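Insecticidal Delta-Endotoxin Cry8Ea1 (Bacillus Thuringiensis, PDB 3EB7) is an insecticidal crystal toxin, toxic to soil-dwelling Holotrichia parallela larvae, that probably kills gut cells by forming membrane pores with its N-terminal helical domain. Local coordinates at residues F421-N424 with P425-P428; Q253-W256 with Y257-A260; G195-A198 with K199-V202; E210-S214 with V215-M219. One frame throughout, in Å; residues are numbered along the deposited sequence.

Interaction 1: residues F421-N424 with P425-P428; sequences FIRN and PDVP
Ile422 and Val427 pair across the end of a hairpin through two backbone bonds: Ile422 N to Val427 O at 3.0 Å, and Val427 N to Ile422 O at 2.9 Å. The tightly packed part lies on the two faces of this pair. On one, the ring of Phe421 leans back along the opposite chain, because CG is anti to the backbone N (chi1 -173°). CZ comes within 3.6 Å of Asp426 CB, and CD1 lies 3.6 Å from Pro428 N, with Pro428 CB at the ring edge. On the other, Ile422 CG1 sits 3.4 Å from Pro425 O and more loosely, at 4.1 Å, beside Val427 CB. This is the tip of the antiparallel hairpin formed by strands 414-422 and 427-434, in the second toxin domain, and a cis peptide before Pro425 helps the chain reverse between them. Phe421 stacks further on Trp301, while Trp256 covers Ile422, Pro425 and Val427 from the neighbouring loop. Toward the turn the contact becomes polar and more open: Asn424 is exposed and Arg423 partly so, while Asp426 stays buried. Arg423 and Asp426 run alongside each other, pointing the same way, their guanidinium and carboxylate planes turned by 46°. Arg423 NH1 reaches Asp426 OD2 at 2.9 Å in a salt bridge whose hydrogen bond is weak, bent to 130°. The placing of OD1 is doubtful, and so are the bonds modelled to it from Arg423 NH1 and Asn424 N. Lys300 is the stronger partner of Asp426 OD2, and Arg423 NH2 bonds Thr322 OG1.

Interaction 2: residues Q253-W256 with Y257-A260; sequences QGSW and YDSA
Tyr257 lies between Trp256 and Ser255, and each part of its side chain meets one or the other. CB stands over the six-membered ring of Trp256, 3.9 Å from its centroid and only 7° off the normal, a CH-pi contact. With chi1 at 55°, CG sits between the backbone N and the carbonyl carbon, which brings the phenol back along the preceding residues. CD2 then comes 4.0 Å from Trp256 NE1, and the edge of the phenol is directed at the five-membered ring in an edge-to-face pair. Farther out, CE1 is 3.5 Å from Ser255 CB, which lies over one face of the phenol, displaced toward the rim. The tip, OH, is 3.9 Å from Ser255 OG. The backbone beneath is a type I turn, Ser255 to Asp258, closed by Asp258 N to Ser255 O at 3.0 Å, in the loop leading from strand 241-243 to helix 263-270. Asp258 answers with its carboxylate: OD2 takes Ser255 N at 3.1 Å, the donor standing well above the carboxylate plane. A water joins Asp258 OD1 to Ser255 OG, which is also hydrogen-bonded to Gly251 N. Another water ties Trp256 O to Ser259 O.

Interaction 3: residues G195-A198 with K199-V202; sequences GSNA and KQWV
Asn197 and Gln200 exchange side-chain bonds at the start of a helix, their side chains crossing at about a right angle with the amide planes 37° apart. Asn197, the N-cap, has CG between its backbone N and carbonyl carbon (chi1 65°), which directs OD1 forward over the first turn. There OD1 accepts Gln200 N at 2.8 Å, in a nearly straight bond aligned with the amide carbonyl. Gln200 reaches back with a chain extended beyond CG, and its OE1 takes Asn197 N at 3.0 Å, completing a capping box. The same oxygen accepts Ser196 N at 2.6 Å, so two successive backbone N-H groups grip this one oxygen and set the direction of the Gln200 carbonyl. OE1 also lies 3.3 Å from Gly195 CA, an approach possible because glycine has no CB there. Behind the box the regular helical bonds begin, with Trp201 N to Asn197 O at 3.0 Å, then Val202 N to Ala198 O. Trp201 turns away from the cap: its NE1 bonds Glu267 OE1 and its indole meets Phe263 edge-to-face. The cap thus opens helix 198-220 after the loop from helix 161-191, with Ala198 and Trp201 against Leu266 of helix 263-270.

Interaction 4: residues E210-S214 with V215-M219; sequences EMTLS and VLDIM
Met211 O receives two successive N-H groups from the next turn, but unequally. Leu216 N makes the well-formed bond, 3.1 Å long, 160° at the hydrogen and in the carbonyl plane; Val215 N, at 2.9 Å, is weak because its angle is only 124°. One residue on, Thr212 O accepts Asp217 N at 2.7 Å. Both sound bonds therefore span five residues, and the turn is wider than alpha-helical. Leu213 O continues the spacing indirectly: a water donates to it and accepts from Ile218 N. The widening leaves Val215 with unusual backbone angles (phi -134°), yet its side chain still packs: CG2 meets Met211 CE at 3.4 Å, tighter than usual for carbons, the methionine chain being bent at chi2 and chi3 to bring the methyl across. Leu133 and helix 161-191 line the same side. On another side Asp217 lies against Thr212 and Leu213. Its OD1 is 3.7 Å from Thr212 CG2, while OD2 lies 3.8 Å from Leu213 CD2. Buried, this carboxylate is held by a salt bridge from OD2 to Arg240 and by a second water, which also donates to Leu213 O; the arginine probably stabilises its negative charge. Such a run of five-residue bonds within an otherwise ordinary helix is a pi bulge, here in helix 198-220, which packs on helices 47-59, 133-153 and 161-191 of the N-terminal helical domain.

How the interactions relate
Interactions 1, 2 and 3 form a chain of contacts across the boundary between the helical domain and the next one. Trp256 of interaction 2 is the shared piece: the hairpin tip of interaction 1 packs on it, and its indole, with Tyr257 and Ala260, touches Val202 and Ala198 of interaction 3. Interaction 4 stands apart, although it shares helix 198-220 with interaction 3, their centres about 22 Å apart. It is wholly buried near the middle of the molecule; interaction 1 is mostly buried, while interactions 2 and 3 are only partly so. Chemistry follows position: strand pairing at a hairpin tip, aromatic packing in a turn, amide capping where a helix starts, and waters with a buried carboxylate where it widens.

Interaction 1: residues F421-N424 with P425-P428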
loop_
_atom_site.group_PDB
_atom_site.type_symbol
_atom_site.label_atom_id
_atom_site.label_comp_id
_atom_site.label_asym_id
_atom_site.label_seq_id
_atom_site.Cartn_x
_atom_site.Cartn_y
_atom_site.Cartn_z
ATOM N N PHE A 421 -8.329 -3.614 19.898
ATOM C CA PHE A 421 -7.901 -3.946 21.244
ATOM C C PHE A 421 -8.483 -5.290 21.655
ATOM O O PHE A 421 -9.570 -5.651 21.195
ATOM C CB PHE A 421 -8.358 -2.792 22.170
ATOM C CG PHE A 421 -7.872 -2.870 23.598
ATOM C CD1 PHE A 421 -6.614 -2.412 23.954
ATOM C CD2 PHE A 421 -8.721 -3.307 24.604
ATOM C CE1 PHE A 421 -6.166 -2.481 25.297
ATOM C CE2 PHE A 421 -8.292 -3.362 25.942
ATOM C CZ PHE A 421 -7.018 -2.950 26.289
ATOM N N ILE A 422 -7.738 -6.048 22.468
ATOM C CA ILE A 422 -8.288 -7.161 23.241
ATOM C C ILE A 422 -7.941 -6.927 24.708
ATOM O O ILE A 422 -6.998 -6.196 25.009
ATOM C CB ILE A 422 -7.723 -8.564 22.797
ATOM C CG1 ILE A 422 -6.207 -8.639 23.028
ATOM C CG2 ILE A 422 -8.061 -8.851 21.357
ATOM C CD1 ILE A 422 -5.546 -9.972 22.671
ATOM N N ARG A 423 -8.685 -7.583 25.598
ATOM C CA ARG A 423 -8.492 -7.570 27.055
ATOM C C ARG A 423 -7.859 -8.877 27.513
ATOM O O ARG A 423 -8.028 -9.898 26.856
ATOM C CB ARG A 423 -9.847 -7.458 27.766
ATOM C CG ARG A 423 -10.260 -6.034 28.192
ATOM C CD ARG A 423 -9.356 -5.541 29.285
ATOM N NE ARG A 423 -10.100 -5.065 30.427
ATOM C CZ ARG A 423 -9.587 -4.803 31.628
ATOM N NH1 ARG A 423 -8.282 -4.959 31.903
ATOM N NH2 ARG A 423 -10.425 -4.384 32.562
ATOM N N ASN A 424 -7.165 -8.844 28.666
ATOM C CA ASN A 424 -6.565 -10.032 29.306
ATOM C C ASN A 424 -6.022 -11.037 28.328
ATOM O O ASN A 424 -6.657 -12.084 28.134
ATOM C CB ASN A 424 -7.567 -10.799 30.180
ATOM C CG ASN A 424 -8.430 -9.908 31.016
ATOM O OD1 ASN A 424 -9.597 -10.255 31.276
ATOM N ND2 ASN A 424 -7.891 -8.763 31.455
ATOM N N PRO A 425 -4.847 -10.750 27.735
ATOM C CA PRO A 425 -4.011 -9.566 28.028
ATOM C C PRO A 425 -4.495 -8.264 27.321
ATOM O O PRO A 425 -5.101 -8.337 26.249
ATOM C CB PRO A 425 -2.643 -9.994 27.528
ATOM C CG PRO A 425 -2.955 -10.908 26.383
ATOM C CD PRO A 425 -4.249 -11.607 26.705
ATOM N N ASP A 426 -4.250 -7.103 27.937
ATOM C CA ASP A 426 -4.721 -5.802 27.419
ATOM C C ASP A 426 -3.753 -5.332 26.345
ATOM O O ASP A 426 -2.666 -4.783 26.648
ATOM C CB ASP A 426 -4.832 -4.772 28.548
ATOM C CG ASP A 426 -5.772 -5.231 29.684
ATOM O OD1 ASP A 426 -6.732 -5.997 29.410
ATOM O OD2 ASP A 426 -5.573 -4.818 30.855
ATOM N N VAL A 427 -4.116 -5.627 25.100
ATOM C CA VAL A 427 -3.236 -5.396 23.978
ATOM C C VAL A 427 -3.927 -4.666 22.803
ATOM O O VAL A 427 -4.823 -5.219 22.169
ATOM C CB VAL A 427 -2.579 -6.726 23.449
ATOM C CG1 VAL A 427 -1.616 -6.422 22.340
ATOM C CG2 VAL A 427 -1.863 -7.486 24.540
ATOM N N PRO A 428 -3.494 -3.421 22.520
ATOM C CA PRO A 428 -3.924 -2.680 21.320
ATOM C C PRO A 428 -3.155 -3.028 20.040
ATOM O O PRO A 428 -2.010 -3.503 20.089
ATOM C CB PRO A 428 -3.702 -1.204 21.705
ATOM C CG PRO A 428 -2.702 -1.203 22.883
ATOM C CD PRO A 428 -2.572 -2.636 23.388
#

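Interaction 2: residues Q253-W256 with Y257-A260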
loop_
_atom_site.group_PDB
_atom_site.type_symbol
_atom_site.label_atom_id
_atom_site.label_comp_id
_atom_site.label_asym_id
_atom_site.label_seq_id
_atom_site.Cartn_x
_atom_site.Cartn_y
_atom_site.Cartn_z
ATOM N N GLN A 253 11.123 -13.976 29.539
ATOM C CA GLN A 253 10.431 -13.803 30.831
ATOM C C GLN A 253 8.889 -13.808 30.714
ATOM O O GLN A 253 8.191 -13.797 31.728
ATOM C CB GLN A 253 10.840 -12.479 31.499
ATOM C CG GLN A 253 12.368 -12.207 31.591
ATOM C CD GLN A 253 13.072 -12.124 30.236
ATOM O OE1 GLN A 253 12.514 -11.597 29.265
ATOM N NE2 GLN A 253 14.306 -12.647 30.167
ATOM N N GLY A 254 8.345 -13.792 29.494
ATOM C CA GLY A 254 6.895 -13.919 29.312
ATOM C C GLY A 254 6.388 -13.085 28.156
ATOM O O GLY A 254 6.721 -11.910 28.037
ATOM N N SER A 255 5.598 -13.699 27.282
ATOM C CA SER A 255 4.984 -12.954 26.180
ATOM C C SER A 255 3.475 -12.826 26.359
ATOM O O SER A 255 2.824 -13.704 26.942
ATOM C CB SER A 255 5.327 -13.565 24.847
ATOM O OG SER A 255 6.693 -13.880 24.785
ATOM N N TRP A 256 2.930 -11.728 25.854
ATOM C CA TRP A 256 1.499 -11.462 26.012
ATOM C C TRP A 256 0.660 -12.623 25.452
ATOM O O TRP A 256 -0.398 -12.960 25.997
ATOM C CB TRP A 256 1.116 -10.098 25.382
ATOM C CG TRP A 256 1.220 -10.050 23.880
ATOM C CD1 TRP A 256 2.288 -9.630 23.137
ATOM C CD2 TRP A 256 0.208 -10.451 22.940
ATOM N NE1 TRP A 256 1.994 -9.705 21.795
ATOM C CE2 TRP A 256 0.730 -10.218 21.644
ATOM C CE3 TRP A 256 -1.096 -10.970 23.075
ATOM C CZ2 TRP A 256 0.011 -10.509 20.488
ATOM C CZ3 TRP A 256 -1.815 -11.260 21.946
ATOM C CH2 TRP A 256 -1.274 -11.003 20.654
ATOM N N TYR A 257 1.177 -13.260 24.405
ATOM C CA TYR A 257 0.479 -14.314 23.660
ATOM C C TYR A 257 0.641 -15.705 24.232
ATOM O O TYR A 257 0.204 -16.687 23.643
ATOM C CB TYR A 257 0.917 -14.290 22.193
ATOM C CG TYR A 257 2.411 -14.399 21.915
ATOM C CD1 TYR A 257 3.175 -15.459 22.422
ATOM C CD2 TYR A 257 3.034 -13.497 21.071
ATOM C CE1 TYR A 257 4.523 -15.585 22.135
ATOM C CE2 TYR A 257 4.385 -13.597 20.781
ATOM C CZ TYR A 257 5.118 -14.633 21.322
ATOM O OH TYR A 257 6.439 -14.743 21.035
ATOM N N ASP A 258 1.283 -15.782 25.389
ATOM C CA ASP A 258 1.422 -17.041 26.136
ATOM C C ASP A 258 0.062 -17.501 26.611
ATOM O O ASP A 258 -0.184 -18.693 26.740
ATOM C CB ASP A 258 2.283 -16.828 27.389
ATOM C CG ASP A 258 3.780 -16.832 27.099
ATOM O OD1 ASP A 258 4.199 -17.190 25.958
ATOM O OD2 ASP A 258 4.528 -16.466 28.056
ATOM N N SER A 259 -0.804 -16.549 26.953
ATOM C CA SER A 259 -2.156 -16.919 27.362
ATOM C C SER A 259 -3.157 -15.927 26.788
ATOM O O SER A 259 -3.472 -14.922 27.392
ATOM C CB SER A 259 -2.239 -17.061 28.876
ATOM O OG SER A 259 -3.481 -17.613 29.262
ATOM N N ALA A 260 -3.630 -16.218 25.579
ATOM C CA ALA A 260 -4.385 -15.253 24.787
ATOM C C ALA A 260 -5.371 -16.021 23.906
ATOM O O ALA A 260 -5.254 -17.222 23.810
ATOM C CB ALA A 260 -3.443 -14.456 23.945
HETATM O O HOH W 1 7.264 -16.475 25.694
HETATM O O HOH W 2 -1.012 -13.584 28.465
#

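Interaction 3: residues G195-A198 with K199-V202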
loop_
_atom_site.group_PDB
_atom_site.type_symbol
_atom_site.label_atom_id
_atom_site.label_comp_id
_atom_site.label_asym_id
_atom_site.label_seq_id
_atom_site.Cartn_x
_atom_site.Cartn_y
_atom_site.Cartn_z
ATOM N N GLY A 195 -2.561 -20.234 11.427
ATOM C CA GLY A 195 -2.364 -21.145 12.534
ATOM C C GLY A 195 -3.559 -21.200 13.448
ATOM O O GLY A 195 -4.680 -20.924 13.036
ATOM N N SER A 196 -3.320 -21.540 14.703
ATOM C CA SER A 196 -4.386 -21.662 15.669
ATOM C C SER A 196 -4.156 -20.785 16.917
ATOM O O SER A 196 -5.124 -20.474 17.624
ATOM C CB SER A 196 -4.493 -23.119 16.078
ATOM O OG SER A 196 -3.271 -23.491 16.730
ATOM N N ASN A 197 -2.904 -20.376 17.190
ATOM C CA ASN A 197 -2.649 -19.590 18.412
ATOM C C ASN A 197 -2.241 -18.150 18.144
ATOM O O ASN A 197 -2.010 -17.755 17.005
ATOM C CB ASN A 197 -1.651 -20.297 19.366
ATOM C CG ASN A 197 -0.266 -20.418 18.758
ATOM O OD1 ASN A 197 0.193 -19.524 18.023
ATOM N ND2 ASN A 197 0.410 -21.517 19.046
ATOM N N ALA A 198 -2.124 -17.367 19.212
ATOM C CA ALA A 198 -1.852 -15.921 19.086
ATOM C C ALA A 198 -0.440 -15.607 18.561
ATOM O O ALA A 198 -0.257 -14.642 17.859
ATOM C CB ALA A 198 -2.143 -15.194 20.430
ATOM N N LYS A 199 0.538 -16.449 18.862
ATOM C CA LYS A 199 1.896 -16.267 18.403
ATOM C C LYS A 199 1.909 -16.429 16.899
ATOM O O LYS A 199 2.467 -15.590 16.189
ATOM C CB LYS A 199 2.815 -17.298 19.053
ATOM C CG LYS A 199 4.284 -17.258 18.624
ATOM C CD LYS A 199 5.036 -18.368 19.313
ATOM C CE LYS A 199 6.442 -18.583 18.707
ATOM N NZ LYS A 199 7.519 -18.019 19.556
ATOM N N GLN A 200 1.277 -17.498 16.406
ATOM C CA GLN A 200 1.109 -17.681 14.972
ATOM C C GLN A 200 0.388 -16.501 14.330
ATOM O O GLN A 200 0.753 -16.073 13.261
ATOM C CB GLN A 200 0.342 -18.954 14.730
ATOM C CG GLN A 200 1.199 -20.213 14.992
ATOM C CD GLN A 200 0.376 -21.476 15.017
ATOM O OE1 GLN A 200 -0.799 -21.461 15.365
ATOM N NE2 GLN A 200 0.999 -22.588 14.669
ATOM N N TRP A 201 -0.636 -15.951 14.987
ATOM C CA TRP A 201 -1.286 -14.779 14.423
ATOM C C TRP A 201 -0.286 -13.600 14.213
ATOM O O TRP A 201 -0.276 -12.970 13.163
ATOM C CB TRP A 201 -2.509 -14.373 15.245
ATOM C CG TRP A 201 -3.258 -13.325 14.504
ATOM C CD1 TRP A 201 -4.293 -13.509 13.630
ATOM C CD2 TRP A 201 -3.007 -11.905 14.547
ATOM N NE1 TRP A 201 -4.683 -12.293 13.119
ATOM C CE2 TRP A 201 -3.927 -11.297 13.682
ATOM C CE3 TRP A 201 -2.094 -11.101 15.248
ATOM C CZ2 TRP A 201 -3.969 -9.916 13.486
ATOM C CZ3 TRP A 201 -2.119 -9.719 15.048
ATOM C CH2 TRP A 201 -3.054 -9.143 14.178
ATOM N N VAL A 202 0.550 -13.325 15.214
ATOM C CA VAL A 202 1.605 -12.272 15.092
ATOM C C VAL A 202 2.488 -12.483 13.845
ATOM O O VAL A 202 2.762 -11.535 13.096
ATOM C CB VAL A 202 2.462 -12.175 16.396
ATOM C CG1 VAL A 202 3.614 -11.162 16.246
ATOM C CG2 VAL A 202 1.596 -11.807 17.557
#

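Interaction 4: residues E210-S214 with V215-M219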
loop_
_atom_site.group_PDB
_atom_site.type_symbol
_atom_site.label_atom_id
_atom_site.label_comp_id
_atom_site.label_asym_id
_atom_site.label_seq_id
_atom_site.Cartn_x
_atom_site.Cartn_y
_atom_site.Cartn_z
ATOM N N GLU A 210 4.452 -6.833 5.985
ATOM C CA GLU A 210 5.723 -6.654 5.305
ATOM C C GLU A 210 5.634 -6.872 3.816
ATOM O O GLU A 210 6.254 -6.141 3.074
ATOM C CB GLU A 210 6.808 -7.556 5.906
ATOM C CG GLU A 210 7.285 -7.063 7.280
ATOM C CD GLU A 210 8.647 -7.679 7.691
ATOM O OE1 GLU A 210 9.430 -8.161 6.794
ATOM O OE2 GLU A 210 8.923 -7.651 8.916
ATOM N N MET A 211 4.872 -7.880 3.392
ATOM C CA MET A 211 4.750 -8.196 1.965
ATOM C C MET A 211 3.775 -7.322 1.204
ATOM O O MET A 211 3.882 -7.192 0.001
ATOM C CB MET A 211 4.424 -9.688 1.741
ATOM C CG MET A 211 5.477 -10.643 2.338
ATOM S SD MET A 211 7.170 -10.282 1.772
ATOM C CE MET A 211 7.141 -11.216 0.239
ATOM N N THR A 212 2.815 -6.724 1.895
ATOM C CA THR A 212 2.028 -5.676 1.295
ATOM C C THR A 212 2.971 -4.532 0.919
ATOM O O THR A 212 2.910 -4.028 -0.205
ATOM C CB THR A 212 0.995 -5.153 2.284
ATOM O OG1 THR A 212 0.156 -6.238 2.704
ATOM C CG2 THR A 212 0.124 -4.017 1.649
ATOM N N LEU A 213 3.813 -4.119 1.880
ATOM C CA LEU A 213 4.824 -3.087 1.680
ATOM C C LEU A 213 5.872 -3.446 0.624
ATOM O O LEU A 213 6.192 -2.618 -0.203
ATOM C CB LEU A 213 5.552 -2.763 3.008
ATOM C CG LEU A 213 4.714 -2.190 4.121
ATOM C CD1 LEU A 213 5.444 -2.291 5.416
ATOM C CD2 LEU A 213 4.280 -0.752 3.799
ATOM N N SER A 214 6.389 -4.675 0.664
ATOM C CA SER A 214 7.523 -5.099 -0.192
ATOM C C SER A 214 7.163 -5.702 -1.550
ATOM O O SER A 214 8.050 -5.921 -2.388
ATOM C CB SER A 214 8.402 -6.137 0.541
ATOM O OG SER A 214 8.784 -5.672 1.832
ATOM N N VAL A 215 5.892 -6.040 -1.746
ATOM C CA VAL A 215 5.522 -6.794 -2.917
ATOM C C VAL A 215 4.294 -6.145 -3.512
ATOM O O VAL A 215 4.370 -5.602 -4.586
ATOM C CB VAL A 215 5.287 -8.328 -2.634
ATOM C CG1 VAL A 215 4.726 -9.036 -3.926
ATOM C CG2 VAL A 215 6.560 -9.008 -2.241
ATOM N N LEU A 216 3.178 -6.195 -2.797
ATOM C CA LEU A 216 1.918 -5.637 -3.272
ATOM C C LEU A 216 1.955 -4.171 -3.663
ATOM O O LEU A 216 1.437 -3.817 -4.719
ATOM C CB LEU A 216 0.778 -5.898 -2.270
ATOM C CG LEU A 216 0.468 -7.372 -1.977
ATOM C CD1 LEU A 216 -0.756 -7.362 -1.153
ATOM C CD2 LEU A 216 0.295 -8.269 -3.288
ATOM N N ASP A 217 2.543 -3.322 -2.820
ATOM C CA ASP A 217 2.563 -1.856 -3.075
ATOM C C ASP A 217 3.294 -1.499 -4.368
ATOM O O ASP A 217 2.815 -0.653 -5.128
ATOM C CB ASP A 217 3.152 -1.052 -1.881
ATOM C CG ASP A 217 2.175 -0.976 -0.655
ATOM O OD1 ASP A 217 0.983 -1.436 -0.812
ATOM O OD2 ASP A 217 2.591 -0.470 0.448
ATOM N N ILE A 218 4.441 -2.125 -4.649
ATOM C CA ILE A 218 5.123 -1.786 -5.917
ATOM C C ILE A 218 4.391 -2.378 -7.150
ATOM O O ILE A 218 4.313 -1.765 -8.198
ATOM C CB ILE A 218 6.662 -2.137 -5.942
ATOM C CG1 ILE A 218 7.351 -1.400 -7.094
ATOM C CG2 ILE A 218 6.901 -3.646 -6.057
ATOM C CD1 ILE A 218 7.181 0.110 -7.045
ATOM N N MET A 219 3.854 -3.574 -6.992
ATOM C CA MET A 219 3.106 -4.236 -8.042
ATOM C C MET A 219 1.883 -3.392 -8.439
ATOM O O MET A 219 1.557 -3.285 -9.612
ATOM C CB MET A 219 2.749 -5.660 -7.563
ATOM C CG MET A 219 1.862 -6.465 -8.503
ATOM S SD MET A 219 0.102 -6.256 -8.099
ATOM C CE MET A 219 0.057 -6.435 -6.338
HETATM O O HOH W 3 6.589 -2.755 -2.681
HETATM O O HOH W 4 5.480 0.344 0.124
#